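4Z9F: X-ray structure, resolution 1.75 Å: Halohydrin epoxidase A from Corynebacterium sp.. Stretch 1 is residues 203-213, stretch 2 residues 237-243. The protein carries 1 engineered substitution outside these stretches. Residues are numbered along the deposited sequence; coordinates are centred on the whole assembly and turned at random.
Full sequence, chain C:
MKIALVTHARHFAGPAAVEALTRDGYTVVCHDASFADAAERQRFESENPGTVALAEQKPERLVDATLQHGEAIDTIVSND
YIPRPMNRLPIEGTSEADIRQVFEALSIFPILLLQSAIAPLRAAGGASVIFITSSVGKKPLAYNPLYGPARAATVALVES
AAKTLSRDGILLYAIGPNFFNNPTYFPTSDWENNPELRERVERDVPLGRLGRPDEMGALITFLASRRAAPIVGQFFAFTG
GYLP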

# COMPACT_ATOMS: atom_id res chain seq x y z
N ARG C 203 -15.78 -13.08 -13.49
CA ARG C 203 -16.07 -12.66 -12.13
C ARG C 203 -15.01 -11.72 -11.58
O ARG C 203 -15.34 -10.71 -10.95
CB ARG C 203 -16.20 -13.87 -11.22
CG ARG C 203 -16.62 -13.53 -9.80
CD ARG C 203 -16.62 -14.76 -8.91
NE ARG C 203 -16.80 -15.99 -9.68
CZ ARG C 203 -15.88 -16.94 -9.79
NH1 ARG C 203 -14.71 -16.81 -9.17
NH2 ARG C 203 -16.12 -18.03 -10.52
N ASP C 204 -13.73 -12.04 -11.80
CA ASP C 204 -12.64 -11.43 -11.05
C ASP C 204 -11.86 -10.37 -11.82
O ASP C 204 -11.16 -9.58 -11.19
CB ASP C 204 -11.66 -12.51 -10.56
CG ASP C 204 -12.28 -13.45 -9.51
OD1 ASP C 204 -13.38 -13.14 -9.01
OD2 ASP C 204 -11.67 -14.49 -9.20
N VAL C 205 -11.97 -10.33 -13.15
CA VAL C 205 -11.16 -9.43 -13.96
C VAL C 205 -12.06 -8.34 -14.54
O VAL C 205 -12.80 -8.60 -15.51
CB VAL C 205 -10.43 -10.18 -15.08
CG1 VAL C 205 -9.59 -9.19 -15.91
CG2 VAL C 205 -9.58 -11.27 -14.49
N PRO C 206 -11.99 -7.11 -14.04
CA PRO C 206 -12.79 -6.03 -14.64
C PRO C 206 -12.65 -5.93 -16.16
O PRO C 206 -13.64 -5.73 -16.86
CB PRO C 206 -12.25 -4.78 -13.93
CG PRO C 206 -11.91 -5.30 -12.55
CD PRO C 206 -11.28 -6.65 -12.82
N LEU C 207 -11.44 -6.07 -16.70
CA LEU C 207 -11.27 -5.99 -18.14
C LEU C 207 -12.01 -7.11 -18.87
O LEU C 207 -12.29 -6.98 -20.06
CB LEU C 207 -9.78 -6.01 -18.51
CG LEU C 207 -9.39 -5.57 -19.92
CD1 LEU C 207 -9.68 -4.07 -20.14
CD2 LEU C 207 -7.91 -5.89 -20.12
N GLY C 208 -12.31 -8.22 -18.19
CA GLY C 208 -13.15 -9.26 -18.76
C GLY C 208 -12.45 -10.28 -19.61
O GLY C 208 -13.12 -11.13 -20.22
N ARG C 209 -11.12 -10.27 -19.65
CA ARG C 209 -10.36 -11.15 -20.52
C ARG C 209 -8.94 -11.28 -19.97
O ARG C 209 -8.51 -10.49 -19.14
CB ARG C 209 -10.32 -10.62 -21.95
CG ARG C 209 -9.72 -9.21 -22.05
CD ARG C 209 -9.44 -8.84 -23.49
NE ARG C 209 -8.95 -7.47 -23.66
CZ ARG C 209 -7.68 -7.11 -23.53
NH1 ARG C 209 -6.75 -8.01 -23.21
NH2 ARG C 209 -7.33 -5.84 -23.73
N LEU C 210 -8.24 -12.29 -20.45
CA LEU C 210 -6.81 -12.39 -20.16
C LEU C 210 -6.04 -11.25 -20.82
O LEU C 210 -6.40 -10.77 -21.90
CB LEU C 210 -6.26 -13.72 -20.66
CG LEU C 210 -6.44 -14.98 -19.80
CD1 LEU C 210 -7.75 -15.03 -19.10
CD2 LEU C 210 -6.23 -16.23 -20.65
N GLY C 211 -4.96 -10.83 -20.16
CA GLY C 211 -4.04 -9.92 -20.81
C GLY C 211 -3.33 -10.62 -21.96
O GLY C 211 -2.95 -11.79 -21.85
N ARG C 212 -3.18 -9.92 -23.08
CA ARG C 212 -2.55 -10.53 -24.24
C ARG C 212 -1.03 -10.50 -24.15
O ARG C 212 -0.45 -9.56 -23.60
CB ARG C 212 -2.97 -9.81 -25.52
CG ARG C 212 -4.44 -9.78 -25.78
CD ARG C 212 -4.70 -9.36 -27.22
NE ARG C 212 -4.08 -8.08 -27.52
CZ ARG C 212 -4.68 -6.90 -27.41
NH1 ARG C 212 -5.94 -6.84 -26.99
NH2 ARG C 212 -4.02 -5.79 -27.70
N PRO C 213 -0.36 -11.49 -24.74
CA PRO C 213 1.11 -11.42 -24.87
C PRO C 213 1.61 -10.09 -25.40
O PRO C 213 2.56 -9.53 -24.84
CB PRO C 213 1.43 -12.58 -25.83
CG PRO C 213 0.32 -13.54 -25.64
CD PRO C 213 -0.91 -12.70 -25.38
N ALA C 237 0.90 -3.39 -11.59
CA ALA C 237 -0.01 -4.50 -11.77
C ALA C 237 -0.31 -4.69 -13.25
O ALA C 237 -0.48 -3.72 -13.99
CB ALA C 237 -1.31 -4.26 -11.00
N PHE C 238 -0.37 -5.94 -13.68
CA PHE C 238 -0.76 -6.29 -15.06
C PHE C 238 -1.82 -7.37 -14.89
O PHE C 238 -1.56 -8.55 -15.08
CB PHE C 238 0.46 -6.76 -15.89
CG PHE C 238 0.16 -7.00 -17.34
CD1 PHE C 238 0.32 -6.00 -18.28
CD2 PHE C 238 -0.27 -8.25 -17.77
CE1 PHE C 238 0.04 -6.23 -19.62
CE2 PHE C 238 -0.56 -8.49 -19.11
CZ PHE C 238 -0.40 -7.48 -20.04
N THR C 239 -3.03 -6.94 -14.50
CA THR C 239 -4.05 -7.87 -14.02
C THR C 239 -5.43 -7.62 -14.59
O THR C 239 -6.37 -8.29 -14.15
CB THR C 239 -4.15 -7.82 -12.48
OG1 THR C 239 -4.75 -6.57 -12.08
CG2 THR C 239 -2.78 -7.97 -11.80
N GLY C 240 -5.60 -6.66 -15.49
CA GLY C 240 -6.91 -6.28 -15.99
C GLY C 240 -7.80 -5.63 -14.96
O GLY C 240 -9.03 -5.72 -15.08
N GLY C 241 -7.23 -4.98 -13.95
CA GLY C 241 -8.04 -4.36 -12.91
C GLY C 241 -8.34 -5.25 -11.72
O GLY C 241 -9.07 -4.81 -10.81
N TYR C 242 -7.83 -6.47 -11.71
CA TYR C 242 -7.98 -7.34 -10.54
C TYR C 242 -7.32 -6.71 -9.31
O TYR C 242 -7.89 -6.68 -8.22
CB TYR C 242 -7.38 -8.70 -10.85
CG TYR C 242 -7.33 -9.67 -9.70
CD1 TYR C 242 -6.12 -10.06 -9.15
CD2 TYR C 242 -8.50 -10.24 -9.19
CE1 TYR C 242 -6.05 -10.97 -8.12
CE2 TYR C 242 -8.44 -11.16 -8.14
CZ TYR C 242 -7.22 -11.51 -7.61
OH TYR C 242 -7.15 -12.42 -6.57
N LEU C 243 -6.10 -6.21 -9.47
CA LEU C 243 -5.48 -5.33 -8.50
C LEU C 243 -5.82 -3.89 -8.86
O LEU C 243 -6.11 -3.60 -10.03
CB LEU C 243 -3.96 -5.51 -8.49
CG LEU C 243 -3.38 -6.73 -7.79
CD1 LEU C 243 -1.89 -6.51 -7.48
CD2 LEU C 243 -4.13 -6.99 -6.53
O HOH W 1 -3.67 -9.51 -17.42

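What holds the two backbones together? Two turns face each other: a type I turn from Val205 to Gly208, closed by Gly208 N to Val205 O at 2.8 Å, and a type I' turn from Thr239 to Tyr242. One hydrogen bond joins them, Leu207 N to Gly240 O, 2.9 Å and fairly straight at 155°. Pro206 N lies 3.4 Å from that same Gly240 O but has no hydrogen to give, so the proline contributes carbon contacts instead, its CG 3.4 Å from Gly241 O.

Why are Gly240 and Gly241 bare? Both have positive phi, as a type I' turn requires, and both lie close against the other stretch. A CB on Gly240 would sit 2.7 Å from Val205 CG1, a clash; one on Gly241 would be tight against Pro206 CB.

How do the aromatic side chains settle? Tyr242, chi1 t, brings its ring edge to Asp204 O, with CD2 3.4 Å from that oxygen. Phe238, also t, has its CA-to-CB bond sideways, but its ring end comes nearer the first stretch: CZ lies 4.1 Å from Arg212 O, at the ring edge, and CE2 4.1 Å from Gly211 CA, where a CB would clash.

What does Thr239 do, pointing away? Its p rotamer places OG1 to accept from Leu243 N at 3.0 Å, bracing its own turn.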